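Local coordinates for protein putative silent information regulator 2 (Leishmania infantum, PDB 5OL0) that probably acts as an NAD-dependent protein deacetylase of the sirtuin family, carries a zinc ion, and is thought to regulate gene expression, at residues I111-D116 / S300-K305. Residues are numbered along the deposited sequence; the frame is centred on the assembly and turned at random.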
ATOM      1  N   ILE A 111      -9.024  -6.887  -5.161  1.00 24.64           N
ATOM      2  CA  ILE A 111      -9.647  -5.874  -4.391  1.00 27.13           C
ATOM      3  C   ILE A 111     -10.793  -5.210  -5.194  1.00 25.13           C
ATOM      4  O   ILE A 111     -11.827  -4.823  -4.652  1.00 27.52           O
ATOM      5  CB  ILE A 111      -8.549  -4.822  -3.924  1.00 25.81           C
ATOM      6  CG1 ILE A 111      -7.524  -5.471  -3.009  1.00 29.38           C
ATOM      7  CG2 ILE A 111      -9.228  -3.675  -3.234  1.00 25.84           C
ATOM      8  CD1 ILE A 111      -6.311  -4.602  -2.707  1.00 28.33           C
ATOM      9  N   ARG A 112     -10.540  -4.960  -6.470  1.00 25.92           N
ATOM     10  CA  ARG A 112     -11.571  -4.514  -7.324  1.00 29.95           C
ATOM     11  C   ARG A 112     -12.765  -5.472  -7.284  1.00 30.95           C
ATOM     12  O   ARG A 112     -13.930  -5.016  -7.227  1.00 35.38           O
ATOM     13  CB  ARG A 112     -11.045  -4.366  -8.730  1.00 32.62           C
ATOM     14  CG  ARG A 112     -12.083  -4.214  -9.839  1.00 34.65           C
ATOM     15  CD  ARG A 112     -12.873  -2.970  -9.645  1.00 35.60           C
ATOM     16  NE  ARG A 112     -13.899  -2.771 -10.676  1.00 43.46           N
ATOM     17  CZ  ARG A 112     -13.685  -2.422 -11.972  1.00 43.09           C
ATOM     18  NH1 ARG A 112     -14.729  -2.221 -12.773  1.00 45.64           N
ATOM     19  NH2 ARG A 112     -12.467  -2.286 -12.502  1.00 42.71           N
ATOM     20  N   LEU A 113     -12.517  -6.767  -7.373  1.00 29.44           N
ATOM     21  CA  LEU A 113     -13.641  -7.715  -7.237  1.00 30.51           C
ATOM     22  C   LEU A 113     -14.367  -7.581  -5.914  1.00 34.66           C
ATOM     23  O   LEU A 113     -15.590  -7.645  -5.913  1.00 33.62           O
ATOM     24  CB  LEU A 113     -13.196  -9.138  -7.396  1.00 31.43           C
ATOM     25  CG  LEU A 113     -12.589  -9.467  -8.756  1.00 34.37           C
ATOM     26  CD1 LEU A 113     -12.285 -10.967  -8.742  1.00 37.12           C
ATOM     27  CD2 LEU A 113     -13.442  -9.058  -9.953  1.00 35.68           C
ATOM     28  N   LEU A 114     -13.641  -7.389  -4.788  1.00 30.96           N
ATOM     29  CA  LEU A 114     -14.360  -7.225  -3.532  1.00 33.66           C
ATOM     30  C   LEU A 114     -15.285  -6.014  -3.633  1.00 33.12           C
ATOM     31  O   LEU A 114     -16.377  -6.050  -3.142  1.00 34.67           O
ATOM     32  CB  LEU A 114     -13.428  -7.035  -2.340  1.00 31.09           C
ATOM     33  CG  LEU A 114     -12.556  -8.260  -2.012  1.00 33.57           C
ATOM     34  CD1 LEU A 114     -11.599  -7.953  -0.848  1.00 31.96           C
ATOM     35  CD2 LEU A 114     -13.436  -9.470  -1.688  1.00 34.93           C
ATOM     36  N   GLN A 115     -14.844  -4.954  -4.286  1.00 30.32           N
ATOM     37  CA  GLN A 115     -15.667  -3.764  -4.408  1.00 32.72           C
ATOM     38  C   GLN A 115     -16.903  -4.065  -5.210  1.00 32.65           C
ATOM     39  O   GLN A 115     -18.010  -3.739  -4.809  1.00 32.95           O
ATOM     40  CB  GLN A 115     -14.904  -2.657  -5.108  1.00 33.92           C
ATOM     41  CG  GLN A 115     -15.716  -1.482  -5.645  1.00 34.79           C
ATOM     42  CD  GLN A 115     -14.783  -0.568  -6.393  1.00 37.26           C
ATOM     43  OE1 GLN A 115     -13.901   0.067  -5.800  1.00 32.45           O
ATOM     44  NE2 GLN A 115     -14.898  -0.568  -7.709  1.00 37.49           N
ATOM     45  N   ASP A 116     -16.701  -4.694  -6.342  1.00 32.74           N
ATOM     46  CA  ASP A 116     -17.859  -5.045  -7.195  1.00 37.11           C
ATOM     47  C   ASP A 116     -18.839  -6.023  -6.557  1.00 37.83           C
ATOM     48  O   ASP A 116     -20.013  -6.006  -6.921  1.00 38.51           O
ATOM     49  CB  ASP A 116     -17.406  -5.523  -8.542  1.00 38.50           C
ATOM     50  CG  ASP A 116     -16.672  -4.408  -9.322  1.00 45.02           C
ATOM     51  OD1 ASP A 116     -16.732  -3.223  -8.913  1.00 51.84           O
ATOM     52  OD2 ASP A 116     -16.003  -4.706 -10.323  1.00 43.86           O
ATOM     53  N   SER A 300     -13.278 -16.996  -9.033  1.00 34.24           N
ATOM     54  CA  SER A 300     -12.121 -17.383  -9.814  1.00 39.68           C
ATOM     55  C   SER A 300     -12.283 -17.061 -11.298  1.00 39.70           C
ATOM     56  O   SER A 300     -11.290 -16.702 -11.943  1.00 40.29           O
ATOM     57  CB  SER A 300     -11.775 -18.873  -9.628  1.00 43.16           C
ATOM     58  OG  SER A 300     -12.868 -19.663 -10.031  1.00 50.43           O
ATOM     59  N   GLU A 301     -13.506 -17.116 -11.831  1.00 38.44           N
ATOM     60  CA  GLU A 301     -13.690 -16.714 -13.229  1.00 38.00           C
ATOM     61  C   GLU A 301     -13.571 -15.237 -13.410  1.00 33.18           C
ATOM     62  O   GLU A 301     -12.988 -14.815 -14.350  1.00 32.60           O
ATOM     63  CB  GLU A 301     -15.004 -17.197 -13.821  1.00 43.08           C
ATOM     64  CG  GLU A 301     -15.039 -18.700 -14.041  1.00 55.09           C
ATOM     65  CD  GLU A 301     -13.903 -19.186 -14.932  1.00 55.86           C
ATOM     66  OE1 GLU A 301     -13.740 -18.653 -16.043  1.00 62.35           O
ATOM     67  OE2 GLU A 301     -13.145 -20.079 -14.508  1.00 69.04           O
ATOM     68  N   ALA A 302     -14.157 -14.451 -12.518  1.00 32.76           N
ATOM     69  CA  ALA A 302     -14.047 -13.006 -12.627  1.00 33.79           C
ATOM     70  C   ALA A 302     -12.605 -12.516 -12.517  1.00 31.63           C
ATOM     71  O   ALA A 302     -12.171 -11.613 -13.275  1.00 33.02           O
ATOM     72  CB  ALA A 302     -14.930 -12.338 -11.593  1.00 31.85           C
ATOM     73  N   LEU A 303     -11.815 -13.192 -11.681  1.00 32.08           N
ATOM     74  CA  LEU A 303     -10.416 -12.821 -11.487  1.00 32.31           C
ATOM     75  C   LEU A 303      -9.550 -13.169 -12.669  1.00 34.26           C
ATOM     76  O   LEU A 303      -8.684 -12.388 -12.998  1.00 29.97           O
ATOM     77  CB  LEU A 303      -9.792 -13.467 -10.225  1.00 32.46           C
ATOM     78  CG  LEU A 303      -8.348 -13.067  -9.872  1.00 30.29           C
ATOM     79  CD1 LEU A 303      -8.148 -11.556  -9.653  1.00 33.05           C
ATOM     80  CD2 LEU A 303      -7.945 -13.817  -8.616  1.00 30.77           C
ATOM     81  N   ALA A 304      -9.737 -14.363 -13.255  1.00 39.64           N
ATOM     82  CA  ALA A 304      -8.921 -14.800 -14.414  1.00 36.19           C
ATOM     83  C   ALA A 304      -9.248 -13.872 -15.585  1.00 33.63           C
ATOM     84  O   ALA A 304      -8.370 -13.426 -16.299  1.00 36.92           O
ATOM     85  CB  ALA A 304      -9.197 -16.254 -14.769  1.00 40.32           C
ATOM     86  N   LYS A 305     -10.500 -13.472 -15.679  1.00 33.41           N
ATOM     87  CA  LYS A 305     -10.911 -12.555 -16.702  1.00 38.37           C
ATOM     88  C   LYS A 305     -10.278 -11.169 -16.520  1.00 41.43           C
ATOM     89  O   LYS A 305      -9.932 -10.530 -17.515  1.00 42.80           O
ATOM     90  CB  LYS A 305     -12.429 -12.413 -16.702  1.00 42.55           C
ATOM     91  CG  LYS A 305     -12.935 -11.476 -17.793  1.00 50.91           C
ATOM     92  CD  LYS A 305     -14.449 -11.506 -17.929  1.00 56.30           C
ATOM     93  CE  LYS A 305     -14.892 -10.582 -19.061  1.00 59.74           C
ATOM     94  NZ  LYS A 305     -16.241 -10.043 -18.771  1.00 65.06           N
TER
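L113 and L303 mark the closest CA pair of segments 111-116 and 300-305, with 7.4 Å between the CA of L113 and the CA of L303. The 111-116 segment is the last part of helix 106-116, and 300-305 opens helix 300-308 near the modelled C-terminal end of the chain. No hydrogen bond links the two segments; what joins them is apolar, and L113 takes part in every contact.

L113 points its CB toward the second helix and reaches across with both methyls. Its CG stands anti to its own carbonyl carbon (chi1 -61°). CD1 rests on the helix backbone at L303, 3.7 Å from the L303 N, and the same methyl lies 3.8 Å from the L303 CB. It also comes within 4.1 Å of the A302 CB, while CD2 meets that CB alone, at 4.0 Å. The small A302 side chain probably helps L113 CD1 approach the main chain at L303. L303 answers with its CB and backbone; its CG, anti to the backbone N (chi1 -176°), carries the rest of the side chain on past L113 CD1.

In sirtuin terms, helix 106-116 packs on the parallel sheet of the Rossmann-fold domain: I111 and L114 sit on strand 36-40 while L113, on another side, takes the last modelled helix, 300-308, as a second layer outside it.

R112 and D116, one turn apart, are paired. R112 NE forms a salt bridge with D116 OD2 at 2.9 Å, though the bent hydrogen bond (129° at the proton) is weak; a longer, straighter but also weak bond runs to OD1, in the guanidinium plane. Q115 NE2, next along, adds another weak bond to D116 OD1, and also binds the carbonyl of G136. From helix 300-308, R306 touches both R112 and L113.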